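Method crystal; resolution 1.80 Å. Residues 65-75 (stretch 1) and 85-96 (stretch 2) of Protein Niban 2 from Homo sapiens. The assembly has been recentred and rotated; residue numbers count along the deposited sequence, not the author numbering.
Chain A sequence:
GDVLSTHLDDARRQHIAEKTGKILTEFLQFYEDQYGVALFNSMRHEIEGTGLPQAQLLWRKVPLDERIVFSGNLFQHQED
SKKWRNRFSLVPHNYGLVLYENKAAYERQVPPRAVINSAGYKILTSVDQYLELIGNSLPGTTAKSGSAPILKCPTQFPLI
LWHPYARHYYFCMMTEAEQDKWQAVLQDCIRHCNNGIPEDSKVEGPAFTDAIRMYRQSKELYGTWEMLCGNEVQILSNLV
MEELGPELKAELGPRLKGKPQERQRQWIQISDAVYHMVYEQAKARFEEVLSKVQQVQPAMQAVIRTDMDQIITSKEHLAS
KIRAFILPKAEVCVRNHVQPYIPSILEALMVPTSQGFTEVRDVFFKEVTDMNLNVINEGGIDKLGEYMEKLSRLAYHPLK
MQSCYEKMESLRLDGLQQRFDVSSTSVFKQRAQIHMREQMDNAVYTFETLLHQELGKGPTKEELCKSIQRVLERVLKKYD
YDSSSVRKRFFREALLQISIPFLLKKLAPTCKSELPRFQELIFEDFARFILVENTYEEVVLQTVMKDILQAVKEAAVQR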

# COMPACT_ATOMS: atom_id res chain seq x y z
N ASP A 65 -17.35 -15.54 -2.22
CA ASP A 65 -17.19 -16.78 -1.47
C ASP A 65 -15.71 -17.14 -1.41
O ASP A 65 -14.98 -16.97 -2.38
CB ASP A 65 -17.98 -17.91 -2.13
CG ASP A 65 -19.48 -17.76 -1.94
OD1 ASP A 65 -19.90 -16.89 -1.15
OD2 ASP A 65 -20.22 -18.52 -2.60
N GLU A 66 -15.28 -17.60 -0.24
CA GLU A 66 -13.86 -17.86 -0.02
C GLU A 66 -13.44 -19.10 -0.80
O GLU A 66 -14.05 -20.16 -0.66
CB GLU A 66 -13.58 -18.04 1.47
CG GLU A 66 -13.91 -16.80 2.30
CD GLU A 66 -13.61 -16.97 3.77
OE1 GLU A 66 -13.26 -18.09 4.19
OE2 GLU A 66 -13.73 -15.97 4.52
N ARG A 67 -12.43 -18.94 -1.66
CA ARG A 67 -11.84 -20.04 -2.41
C ARG A 67 -10.33 -19.94 -2.33
O ARG A 67 -9.78 -18.85 -2.15
CB ARG A 67 -12.27 -20.03 -3.89
CG ARG A 67 -13.77 -20.08 -4.11
CD ARG A 67 -14.17 -21.14 -5.15
NE ARG A 67 -13.94 -20.69 -6.52
CZ ARG A 67 -14.79 -20.88 -7.53
NH1 ARG A 67 -15.93 -21.52 -7.33
NH2 ARG A 67 -14.49 -20.44 -8.75
N ILE A 68 -9.67 -21.09 -2.43
CA ILE A 68 -8.21 -21.12 -2.50
C ILE A 68 -7.78 -20.44 -3.79
O ILE A 68 -8.38 -20.65 -4.85
CB ILE A 68 -7.71 -22.57 -2.42
CG1 ILE A 68 -8.00 -23.14 -1.03
CG2 ILE A 68 -6.23 -22.65 -2.74
CD1 ILE A 68 -7.83 -24.63 -0.92
N VAL A 69 -6.75 -19.58 -3.70
CA VAL A 69 -6.30 -18.85 -4.88
C VAL A 69 -5.44 -19.75 -5.77
O VAL A 69 -5.59 -19.74 -7.00
CB VAL A 69 -5.54 -17.58 -4.46
CG1 VAL A 69 -4.97 -16.88 -5.69
CG2 VAL A 69 -6.46 -16.64 -3.71
N PHE A 70 -4.54 -20.52 -5.17
CA PHE A 70 -3.64 -21.37 -5.93
C PHE A 70 -2.93 -22.32 -4.98
O PHE A 70 -2.81 -22.04 -3.78
CB PHE A 70 -2.63 -20.52 -6.72
CG PHE A 70 -1.77 -21.31 -7.66
CD1 PHE A 70 -2.33 -21.94 -8.76
CD2 PHE A 70 -0.41 -21.41 -7.46
CE1 PHE A 70 -1.54 -22.67 -9.63
CE2 PHE A 70 0.38 -22.14 -8.33
CZ PHE A 70 -0.19 -22.77 -9.42
N SER A 71 -2.48 -23.45 -5.51
CA SER A 71 -1.72 -24.40 -4.72
C SER A 71 -0.84 -25.22 -5.65
O SER A 71 -1.11 -25.32 -6.85
CB SER A 71 -2.63 -25.31 -3.89
OG SER A 71 -3.41 -26.14 -4.74
N GLY A 72 0.20 -25.81 -5.09
CA GLY A 72 1.10 -26.64 -5.86
C GLY A 72 2.30 -27.00 -5.01
O GLY A 72 2.50 -26.45 -3.92
N ASN A 73 3.08 -27.95 -5.51
CA ASN A 73 4.28 -28.38 -4.80
C ASN A 73 5.46 -27.49 -5.16
O ASN A 73 5.61 -27.06 -6.30
CB ASN A 73 4.60 -29.83 -5.12
CG ASN A 73 3.56 -30.80 -4.58
OD1 ASN A 73 3.00 -30.59 -3.51
ND2 ASN A 73 3.31 -31.86 -5.33
N LEU A 74 6.28 -27.20 -4.15
CA LEU A 74 7.49 -26.41 -4.28
C LEU A 74 8.60 -27.08 -3.50
O LEU A 74 8.35 -27.87 -2.58
CB LEU A 74 7.32 -24.99 -3.72
CG LEU A 74 6.28 -24.07 -4.34
CD1 LEU A 74 6.36 -22.67 -3.77
CD2 LEU A 74 6.50 -24.06 -5.82
N PHE A 75 9.84 -26.75 -3.84
CA PHE A 75 10.95 -27.02 -2.95
C PHE A 75 11.23 -25.77 -2.13
O PHE A 75 11.17 -24.65 -2.65
CB PHE A 75 12.19 -27.44 -3.73
CG PHE A 75 11.99 -28.67 -4.55
CD1 PHE A 75 11.66 -29.87 -3.94
CD2 PHE A 75 12.11 -28.62 -5.93
CE1 PHE A 75 11.48 -31.02 -4.70
CE2 PHE A 75 11.92 -29.77 -6.69
CZ PHE A 75 11.60 -30.96 -6.07
N ARG A 85 13.47 -29.27 1.00
CA ARG A 85 12.38 -30.20 1.20
C ARG A 85 11.21 -29.80 0.32
O ARG A 85 10.95 -28.61 0.14
CB ARG A 85 11.90 -30.22 2.66
CG ARG A 85 12.93 -30.70 3.67
CD ARG A 85 13.34 -32.14 3.43
NE ARG A 85 14.33 -32.58 4.41
CZ ARG A 85 15.23 -33.53 4.20
NH1 ARG A 85 15.28 -34.15 3.03
NH2 ARG A 85 16.09 -33.86 5.16
N ASN A 86 10.52 -30.80 -0.24
CA ASN A 86 9.25 -30.51 -0.88
C ASN A 86 8.30 -29.91 0.14
O ASN A 86 8.33 -30.26 1.32
CB ASN A 86 8.63 -31.77 -1.48
CG ASN A 86 7.20 -31.55 -1.97
OD1 ASN A 86 6.98 -31.09 -3.09
ND2 ASN A 86 6.22 -31.85 -1.12
N ARG A 87 7.46 -28.98 -0.32
CA ARG A 87 6.39 -28.44 0.50
C ARG A 87 5.17 -28.25 -0.37
O ARG A 87 5.27 -27.76 -1.50
CB ARG A 87 6.79 -27.10 1.14
CG ARG A 87 7.79 -27.21 2.27
CD ARG A 87 7.13 -27.60 3.58
NE ARG A 87 8.10 -27.76 4.66
CZ ARG A 87 8.79 -28.87 4.89
NH1 ARG A 87 8.62 -29.93 4.12
NH2 ARG A 87 9.65 -28.91 5.90
N PHE A 88 4.02 -28.67 0.13
CA PHE A 88 2.76 -28.31 -0.50
C PHE A 88 2.44 -26.88 -0.10
O PHE A 88 2.30 -26.58 1.10
CB PHE A 88 1.63 -29.25 -0.10
CG PHE A 88 0.31 -28.90 -0.73
CD1 PHE A 88 0.15 -28.97 -2.11
CD2 PHE A 88 -0.76 -28.49 0.04
CE1 PHE A 88 -1.07 -28.64 -2.69
CE2 PHE A 88 -1.98 -28.16 -0.54
CZ PHE A 88 -2.14 -28.24 -1.90
N SER A 89 2.36 -25.99 -1.08
CA SER A 89 2.24 -24.56 -0.84
C SER A 89 0.87 -24.10 -1.32
O SER A 89 0.47 -24.40 -2.45
CB SER A 89 3.36 -23.80 -1.56
OG SER A 89 3.02 -22.44 -1.73
N LEU A 90 0.15 -23.39 -0.46
CA LEU A 90 -1.24 -23.03 -0.70
C LEU A 90 -1.44 -21.55 -0.44
O LEU A 90 -0.93 -21.03 0.56
CB LEU A 90 -2.18 -23.87 0.18
CG LEU A 90 -3.69 -23.86 -0.07
CD1 LEU A 90 -4.29 -25.13 0.48
CD2 LEU A 90 -4.38 -22.66 0.57
N VAL A 91 -2.17 -20.89 -1.32
CA VAL A 91 -2.54 -19.49 -1.12
C VAL A 91 -4.04 -19.41 -0.84
O VAL A 91 -4.84 -19.55 -1.77
CB VAL A 91 -2.17 -18.63 -2.34
CG1 VAL A 91 -2.69 -17.20 -2.13
CG2 VAL A 91 -0.66 -18.63 -2.55
N PRO A 92 -4.45 -19.18 0.40
CA PRO A 92 -5.88 -19.09 0.71
C PRO A 92 -6.54 -17.83 0.17
O PRO A 92 -5.89 -16.97 -0.43
CB PRO A 92 -5.93 -19.11 2.24
CG PRO A 92 -4.56 -19.53 2.69
CD PRO A 92 -3.62 -19.08 1.62
N HIS A 93 -7.85 -17.71 0.43
CA HIS A 93 -8.63 -16.56 -0.03
C HIS A 93 -8.02 -15.23 0.39
O HIS A 93 -8.25 -14.21 -0.27
CB HIS A 93 -10.05 -16.65 0.53
CG HIS A 93 -10.10 -16.56 2.03
ND1 HIS A 93 -10.42 -15.39 2.70
CD2 HIS A 93 -9.83 -17.47 2.99
CE1 HIS A 93 -10.36 -15.60 4.00
NE2 HIS A 93 -10.01 -16.86 4.21
N ASN A 94 -7.29 -15.19 1.50
CA ASN A 94 -6.76 -13.94 2.03
C ASN A 94 -5.30 -13.71 1.67
O ASN A 94 -4.67 -12.82 2.25
CB ASN A 94 -6.94 -13.88 3.55
CG ASN A 94 -6.21 -14.99 4.28
OD1 ASN A 94 -5.43 -15.75 3.69
ND2 ASN A 94 -6.46 -15.10 5.58
N TYR A 95 -4.75 -14.49 0.74
CA TYR A 95 -3.44 -14.24 0.13
C TYR A 95 -2.28 -14.42 1.11
O TYR A 95 -1.19 -13.88 0.90
CB TYR A 95 -3.38 -12.85 -0.51
CG TYR A 95 -4.05 -12.80 -1.87
CD1 TYR A 95 -3.42 -13.35 -2.98
CD2 TYR A 95 -5.30 -12.21 -2.03
CE1 TYR A 95 -4.03 -13.32 -4.24
CE2 TYR A 95 -5.90 -12.17 -3.28
CZ TYR A 95 -5.27 -12.72 -4.37
OH TYR A 95 -5.87 -12.68 -5.61
N GLY A 96 -2.49 -15.19 2.17
CA GLY A 96 -1.36 -15.73 2.89
C GLY A 96 -0.66 -16.79 2.06
O GLY A 96 -1.19 -17.30 1.08

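Residues 70-75 and 85-91 form neighbouring antiparallel strands, their N-to-C directions 151° apart, and the loop before the first strand continues the contact along the turn that follows the second. Glu66 begins the packing by laying its side chain over the His93 ring: CG lies 3.9 Å from the ring centroid, a CH-pi contact that a flat aromatic face accommodates well, and OE2 is 3.4 Å from His93 CE1. Arg67 directs its CB away and contributes its backbone, with O 3.3 Å from His93 CA.

Ile68 meets Leu90 CD2 through CG2 at 3.8 Å, an apolar methyl suited to another. Val69 N donates to Val91 O at 2.7 Å, while its compact apolar side chain touches both Val91 and Tyr95, CB lying 3.7 Å from Val91 CG1 and CG1 lying 4.0 Å from Tyr95 CE1. That ring follows at the end of the type I turn from Pro92 to Tyr95, closed by Tyr95 N to Pro92 O at 3.0 Å.

From Phe70 the ladder is regular. Phe70 O accepts from Val91 N at 2.8 Å, whereas the end of its side chain leads away. Ser71, opposite Leu90 in a non-hydrogen-bonded pair, is small, and its CB approaches Phe88 CZ at 3.6 Å. Gly72 pairs with Ser89 through two hydrogen bonds, N to Ser89 O at 3.0 Å and O to Ser89 N at 2.9 Å; it adds no side chain to the face shared by Phe70 and Leu74. Asn73 shares a face with Ser71 and Phe75, and its OD1 sits at the edge of the Phe88 ring, 3.6 Å from CD1, where polarized ring hydrogens favour an oxygen.

Leu74 repeats the pair of hydrogen bonds with Arg87, N to Arg87 O at 2.9 Å and O to Arg87 N at 2.7 Å; Leu74 is buried, and its CD1 packs 3.9 Å from Ser89 CB. Phe75 pairs with Asn86, its flat ring reaching Asn86 CA with CD1 at 3.9 Å.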